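PDB 3WEU: L-lysine 6-oxidase from Marinomonas mediterranea, which oxidises the epsilon-amino group of L-lysine with a cysteine tryptophylquinone cofactor, releasing ammonium and the hydrogen peroxide that makes it antibacterial. Local coordinates for residues W217-S225 with P498-W509. Residues are numbered along the deposited sequence; the frame is centred on the assembly and turned at random.
Sequences WYDDISDGS and PGDLTKRMACPW
D223 OD1 takes two bonds from T502. T502 OG1 donates to D223 OD1 at 2.8 Å, on the anti lone pair of that oxygen. The backbone N of T502, 2.9 Å from D223 OD1, comes from above the carboxylate plane. The other oxygen, D223 OD2, receives L501 N at 3.0 Å, also from above that plane. With T502 OG1 set between its backbone N and carbonyl carbon (chi1 59°), the hydroxyl stays close to the amide, and both reach the one oxygen. Just beside this group, the backbone O of D223 accepts G499 N at 2.9 Å. At its phi of 93° a CB on G499 would be jammed against the carbonyl O of P498, which calls for glycine.

Further along, I221 is wedged between two residues of 498-509. Its CG2 packs on T502 CB, and its CG1 meets W509 CD1 at 3.6 Å. D219 OD2 accepts W509 N at 2.9 Å through its anti lone pair. The same oxygen lies at the indole edge, and the carboxylate is turned 51° from the ring. K93 also forms a salt bridge to D219 OD2 and bonds A506 O. D219 OD1 closes an Asx turn with I221 N. Next to CD1, in the plane of the indole, one water accepts from W509 NE1 and donates to D220 OD1, 2.6 Å from the water oxygen. P508, preceded by a cis peptide bond, puts CG against W217 CE3 at 3.9 Å.

The contact joins the N-terminal and C-terminal family regions. It ties strands 217-219 and 223-232 to the loop before helix 510-515, which leads to the cofactor residue C516. Two buried aspartates carry most of the polar chemistry. The amides and hydroxyl around D223 would stabilise a carboxylate. D219 also pairs with K93, which would probably favour its ionised form.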
ATOM      1  N   TRP A 217       0.512 -16.955  -5.329  1.00 24.61           N
ATOM      2  CA  TRP A 217       1.872 -17.110  -4.840  1.00 21.37           C
ATOM      3  C   TRP A 217       2.244 -18.566  -4.742  1.00 20.63           C
ATOM      4  O   TRP A 217       1.394 -19.491  -4.493  1.00 20.87           O
ATOM      5  CB  TRP A 217       2.030 -16.469  -3.414  1.00 20.19           C
ATOM      6  CG  TRP A 217       2.496 -15.084  -3.538  1.00 22.41           C
ATOM      7  CD1 TRP A 217       1.735 -14.021  -3.888  1.00 23.14           C
ATOM      8  CD2 TRP A 217       3.832 -14.591  -3.431  1.00 23.69           C
ATOM      9  NE1 TRP A 217       2.504 -12.903  -3.996  1.00 24.67           N
ATOM     10  CE2 TRP A 217       3.797 -13.225  -3.733  1.00 23.47           C
ATOM     11  CE3 TRP A 217       5.059 -15.167  -3.130  1.00 22.90           C
ATOM     12  CZ2 TRP A 217       4.934 -12.430  -3.705  1.00 23.16           C
ATOM     13  CZ3 TRP A 217       6.160 -14.376  -3.118  1.00 20.20           C
ATOM     14  CH2 TRP A 217       6.098 -13.040  -3.380  1.00 20.83           C
ATOM     15  N   TYR A 218       3.558 -18.789  -4.828  1.00 20.71           N
ATOM     16  CA  TYR A 218       4.112 -20.145  -4.900  1.00 18.53           C
ATOM     17  C   TYR A 218       5.455 -20.231  -4.211  1.00 18.44           C
ATOM     18  O   TYR A 218       6.184 -19.259  -4.211  1.00 20.99           O
ATOM     19  CB  TYR A 218       4.305 -20.566  -6.406  1.00 21.48           C
ATOM     20  CG  TYR A 218       3.030 -20.442  -7.157  1.00 20.39           C
ATOM     21  CD1 TYR A 218       2.128 -21.495  -7.221  1.00 23.22           C
ATOM     22  CD2 TYR A 218       2.679 -19.223  -7.719  1.00 23.82           C
ATOM     23  CE1 TYR A 218       0.904 -21.323  -7.849  1.00 24.25           C
ATOM     24  CE2 TYR A 218       1.454 -19.044  -8.300  1.00 24.78           C
ATOM     25  CZ  TYR A 218       0.584 -20.084  -8.357  1.00 25.23           C
ATOM     26  OH  TYR A 218      -0.609 -19.798  -8.969  1.00 27.73           O
ATOM     27  N   ASP A 219       5.771 -21.406  -3.707  1.00 18.87           N
ATOM     28  CA  ASP A 219       7.127 -21.725  -3.305  1.00 19.81           C
ATOM     29  C   ASP A 219       7.511 -23.084  -3.852  1.00 20.37           C
ATOM     30  O   ASP A 219       6.693 -23.697  -4.529  1.00 19.51           O
ATOM     31  CB  ASP A 219       7.280 -21.559  -1.780  1.00 18.31           C
ATOM     32  CG  ASP A 219       6.626 -22.664  -0.937  1.00 16.78           C
ATOM     33  OD1 ASP A 219       6.379 -23.773  -1.403  1.00 18.70           O
ATOM     34  OD2 ASP A 219       6.403 -22.415   0.263  1.00 18.10           O
ATOM     35  N   ASP A 220       8.735 -23.551  -3.537  1.00 16.90           N
ATOM     36  CA  ASP A 220       9.269 -24.747  -4.111  1.00 18.66           C
ATOM     37  C   ASP A 220       9.525 -25.803  -3.066  1.00 18.65           C
ATOM     38  O   ASP A 220      10.218 -26.756  -3.302  1.00 19.19           O
ATOM     39  CB  ASP A 220      10.488 -24.501  -5.013  1.00 18.97           C
ATOM     40  CG  ASP A 220      11.714 -23.995  -4.286  1.00 22.92           C
ATOM     41  OD1 ASP A 220      11.698 -23.828  -3.040  1.00 21.91           O
ATOM     42  OD2 ASP A 220      12.663 -23.664  -5.037  1.00 20.57           O
ATOM     43  N   ILE A 221       8.858 -25.650  -1.928  1.00 17.97           N
ATOM     44  CA  ILE A 221       8.651 -26.762  -1.004  1.00 16.84           C
ATOM     45  C   ILE A 221       7.900 -27.834  -1.745  1.00 19.00           C
ATOM     46  O   ILE A 221       7.155 -27.510  -2.653  1.00 18.93           O
ATOM     47  CB  ILE A 221       7.842 -26.278   0.246  1.00 17.85           C
ATOM     48  CG1 ILE A 221       8.657 -25.307   1.104  1.00 18.50           C
ATOM     49  CG2 ILE A 221       7.295 -27.443   1.074  1.00 18.15           C
ATOM     50  CD1 ILE A 221       9.780 -26.022   1.908  1.00 19.40           C
ATOM     51  N   SER A 222       8.097 -29.099  -1.358  1.00 17.73           N
ATOM     52  CA  SER A 222       7.327 -30.199  -1.903  1.00 20.40           C
ATOM     53  C   SER A 222       7.419 -31.387  -0.985  1.00 19.32           C
ATOM     54  O   SER A 222       8.238 -31.438  -0.034  1.00 19.06           O
ATOM     55  CB  SER A 222       7.860 -30.623  -3.280  1.00 20.68           C
ATOM     56  OG  SER A 222       9.123 -31.238  -3.158  1.00 19.95           O
ATOM     57  N   ASP A 223       6.584 -32.362  -1.249  1.00 16.23           N
ATOM     58  CA  ASP A 223       6.723 -33.685  -0.642  1.00 16.87           C
ATOM     59  C   ASP A 223       6.090 -34.737  -1.568  1.00 17.43           C
ATOM     60  O   ASP A 223       5.343 -34.360  -2.486  1.00 18.51           O
ATOM     61  CB  ASP A 223       6.005 -33.731   0.735  1.00 15.13           C
ATOM     62  CG  ASP A 223       4.500 -33.718   0.627  1.00 15.89           C
ATOM     63  OD1 ASP A 223       3.944 -32.617   0.511  1.00 16.15           O
ATOM     64  OD2 ASP A 223       3.867 -34.830   0.718  1.00 17.16           O
ATOM     65  N   GLY A 224       6.411 -36.003  -1.336  1.00 17.19           N
ATOM     66  CA  GLY A 224       5.842 -37.082  -2.125  1.00 18.80           C
ATOM     67  C   GLY A 224       6.450 -38.428  -1.986  1.00 18.62           C
ATOM     68  O   GLY A 224       7.211 -38.707  -1.076  1.00 18.85           O
ATOM     69  N   SER A 225       6.068 -39.324  -2.910  1.00 17.73           N
ATOM     70  CA  SER A 225       6.315 -40.700  -2.760  1.00 15.92           C
ATOM     71  C   SER A 225       7.667 -41.095  -3.278  1.00 17.25           C
ATOM     72  O   SER A 225       8.188 -40.500  -4.262  1.00 18.25           O
ATOM     73  CB  SER A 225       5.271 -41.505  -3.566  1.00 18.25           C
ATOM     74  OG  SER A 225       5.271 -41.096  -4.933  1.00 19.82           O
ATOM     75  N   PRO A 498       1.212 -37.149  -3.463  1.00 21.33           N
ATOM     76  CA  PRO A 498       2.262 -36.145  -3.526  1.00 20.38           C
ATOM     77  C   PRO A 498       1.715 -34.724  -3.253  1.00 21.34           C
ATOM     78  O   PRO A 498       0.677 -34.291  -3.773  1.00 19.45           O
ATOM     79  CB  PRO A 498       2.813 -36.274  -4.930  1.00 20.44           C
ATOM     80  CG  PRO A 498       2.573 -37.671  -5.304  1.00 21.70           C
ATOM     81  CD  PRO A 498       1.360 -38.151  -4.525  1.00 20.55           C
ATOM     82  N   GLY A 499       2.425 -33.998  -2.388  1.00 19.29           N
ATOM     83  CA  GLY A 499       2.001 -32.696  -1.968  1.00 18.47           C
ATOM     84  C   GLY A 499       1.166 -32.705  -0.696  1.00 16.64           C
ATOM     85  O   GLY A 499       1.009 -31.636  -0.069  1.00 19.83           O
ATOM     86  N   ASP A 500       0.741 -33.857  -0.226  1.00 17.44           N
ATOM     87  CA  ASP A 500      -0.180 -33.873   0.892  1.00 16.84           C
ATOM     88  C   ASP A 500       0.429 -33.482   2.241  1.00 17.97           C
ATOM     89  O   ASP A 500      -0.244 -32.863   3.084  1.00 18.96           O
ATOM     90  CB  ASP A 500      -0.939 -35.192   0.976  1.00 17.91           C
ATOM     91  CG  ASP A 500      -2.104 -35.267  -0.030  1.00 16.82           C
ATOM     92  OD1 ASP A 500      -2.382 -34.267  -0.711  1.00 17.39           O
ATOM     93  OD2 ASP A 500      -2.648 -36.376  -0.088  1.00 18.44           O
ATOM     94  N   LEU A 501       1.682 -33.869   2.479  1.00 19.01           N
ATOM     95  CA  LEU A 501       2.300 -33.600   3.781  1.00 17.76           C
ATOM     96  C   LEU A 501       2.683 -32.142   3.991  1.00 17.65           C
ATOM     97  O   LEU A 501       2.786 -31.707   5.143  1.00 19.22           O
ATOM     98  CB  LEU A 501       3.476 -34.533   4.066  1.00 18.55           C
ATOM     99  CG  LEU A 501       3.086 -35.860   4.695  1.00 19.20           C
ATOM    100  CD1 LEU A 501       2.070 -36.589   3.942  1.00 22.13           C
ATOM    101  CD2 LEU A 501       4.295 -36.741   4.915  1.00 18.87           C
ATOM    102  N   THR A 502       2.844 -31.353   2.922  1.00 16.91           N
ATOM    103  CA  THR A 502       3.255 -29.948   3.078  1.00 15.29           C
ATOM    104  C   THR A 502       2.194 -28.938   2.668  1.00 14.16           C
ATOM    105  O   THR A 502       2.364 -27.739   2.802  1.00 16.19           O
ATOM    106  CB  THR A 502       4.569 -29.642   2.327  1.00 16.90           C
ATOM    107  OG1 THR A 502       4.434 -29.916   0.917  1.00 17.59           O
ATOM    108  CG2 THR A 502       5.753 -30.495   2.973  1.00 17.20           C
ATOM    109  N   LYS A 503       1.063 -29.382   2.152  1.00 16.35           N
ATOM    110  CA  LYS A 503       0.183 -28.415   1.513  1.00 16.69           C
ATOM    111  C   LYS A 503      -0.459 -27.444   2.461  1.00 16.79           C
ATOM    112  O   LYS A 503      -0.843 -26.330   2.046  1.00 18.84           O
ATOM    113  CB  LYS A 503      -0.909 -29.133   0.721  1.00 18.34           C
ATOM    114  CG  LYS A 503      -1.852 -29.929   1.558  1.00 17.17           C
ATOM    115  CD  LYS A 503      -2.657 -30.891   0.710  1.00 19.85           C
ATOM    116  CE  LYS A 503      -3.506 -31.833   1.572  1.00 21.12           C
ATOM    117  NZ  LYS A 503      -4.485 -32.642   0.749  1.00 21.77           N
ATOM    118  N   ARG A 504      -0.621 -27.837   3.703  1.00 16.37           N
ATOM    119  CA  ARG A 504      -1.281 -26.980   4.689  1.00 16.65           C
ATOM    120  C   ARG A 504      -0.448 -25.801   5.158  1.00 17.13           C
ATOM    121  O   ARG A 504      -0.969 -24.824   5.717  1.00 17.52           O
ATOM    122  CB  ARG A 504      -1.686 -27.821   5.906  1.00 17.11           C
ATOM    123  CG  ARG A 504      -2.855 -28.723   5.580  1.00 18.51           C
ATOM    124  CD  ARG A 504      -3.083 -29.654   6.739  1.00 19.12           C
ATOM    125  NE  ARG A 504      -4.265 -30.507   6.562  1.00 18.36           N
ATOM    126  CZ  ARG A 504      -4.286 -31.587   5.801  1.00 17.91           C
ATOM    127  NH1 ARG A 504      -3.184 -31.935   5.095  1.00 18.92           N
ATOM    128  NH2 ARG A 504      -5.407 -32.298   5.704  1.00 16.72           N
ATOM    129  N   MET A 505       0.869 -25.873   4.939  1.00 17.08           N
ATOM    130  CA  MET A 505       1.796 -24.894   5.464  1.00 17.23           C
ATOM    131  C   MET A 505       1.637 -23.581   4.707  1.00 19.70           C
ATOM    132  O   MET A 505       0.964 -23.524   3.663  1.00 19.91           O
ATOM    133  CB  MET A 505       3.252 -25.370   5.334  1.00 16.77           C
ATOM    134  CG  MET A 505       3.541 -26.787   5.792  1.00 17.63           C
ATOM    135  SD  MET A 505       2.826 -27.202   7.396  1.00 17.71           S
ATOM    136  CE  MET A 505       4.022 -26.385   8.428  1.00 19.12           C
ATOM    137  N   ALA A 506       2.267 -22.525   5.218  1.00 18.15           N
ATOM    138  CA  ALA A 506       2.122 -21.237   4.562  1.00 20.87           C
ATOM    139  C   ALA A 506       2.659 -21.278   3.148  1.00 19.68           C
ATOM    140  O   ALA A 506       3.617 -21.992   2.804  1.00 18.65           O
ATOM    141  CB  ALA A 506       2.799 -20.123   5.342  1.00 22.22           C
ATOM    142  N   CYS A 507       2.000 -20.490   2.319  1.00 19.59           N
ATOM    143  CA  CYS A 507       2.336 -20.336   0.898  1.00 19.53           C
ATOM    144  C   CYS A 507       2.563 -18.878   0.598  1.00 19.72           C
ATOM    145  O   CYS A 507       1.578 -18.092   0.453  1.00 21.33           O
ATOM    146  CB  CYS A 507       1.191 -20.889   0.075  1.00 24.18           C
ATOM    147  SG  CYS A 507       1.650 -20.950  -1.672  1.00 29.17           S
ATOM    148  N   PRO A 508       3.854 -18.440   0.542  1.00 18.61           N
ATOM    149  CA  PRO A 508       5.091 -19.187   0.666  1.00 17.50           C
ATOM    150  C   PRO A 508       5.529 -19.403   2.135  1.00 17.13           C
ATOM    151  O   PRO A 508       5.098 -18.684   3.027  1.00 17.03           O
ATOM    152  CB  PRO A 508       6.101 -18.301  -0.023  1.00 16.07           C
ATOM    153  CG  PRO A 508       5.638 -16.954   0.331  1.00 18.63           C
ATOM    154  CD  PRO A 508       4.128 -17.014   0.357  1.00 19.53           C
ATOM    155  N   TRP A 509       6.410 -20.391   2.328  1.00 16.16           N
ATOM    156  CA  TRP A 509       6.883 -20.816   3.673  1.00 17.62           C
ATOM    157  C   TRP A 509       7.533 -19.716   4.447  1.00 17.67           C
ATOM    158  O   TRP A 509       7.464 -19.692   5.680  1.00 18.47           O
ATOM    159  CB  TRP A 509       7.851 -21.965   3.577  1.00 16.90           C
ATOM    160  CG  TRP A 509       9.143 -21.633   2.904  1.00 16.13           C
ATOM    161  CD1 TRP A 509       9.436 -21.792   1.601  1.00 16.20           C
ATOM    162  CD2 TRP A 509      10.316 -21.122   3.530  1.00 15.02           C
ATOM    163  NE1 TRP A 509      10.717 -21.387   1.345  1.00 16.45           N
ATOM    164  CE2 TRP A 509      11.275 -20.931   2.516  1.00 15.32           C
ATOM    165  CE3 TRP A 509      10.641 -20.783   4.841  1.00 15.96           C
ATOM    166  CZ2 TRP A 509      12.557 -20.529   2.789  1.00 16.71           C
ATOM    167  CZ3 TRP A 509      11.894 -20.301   5.092  1.00 16.52           C
ATOM    168  CH2 TRP A 509      12.840 -20.187   4.077  1.00 16.95           C
TER
HETATM  169  O   HOH W   1      10.849 -22.006  -1.345  1.00 18.03           O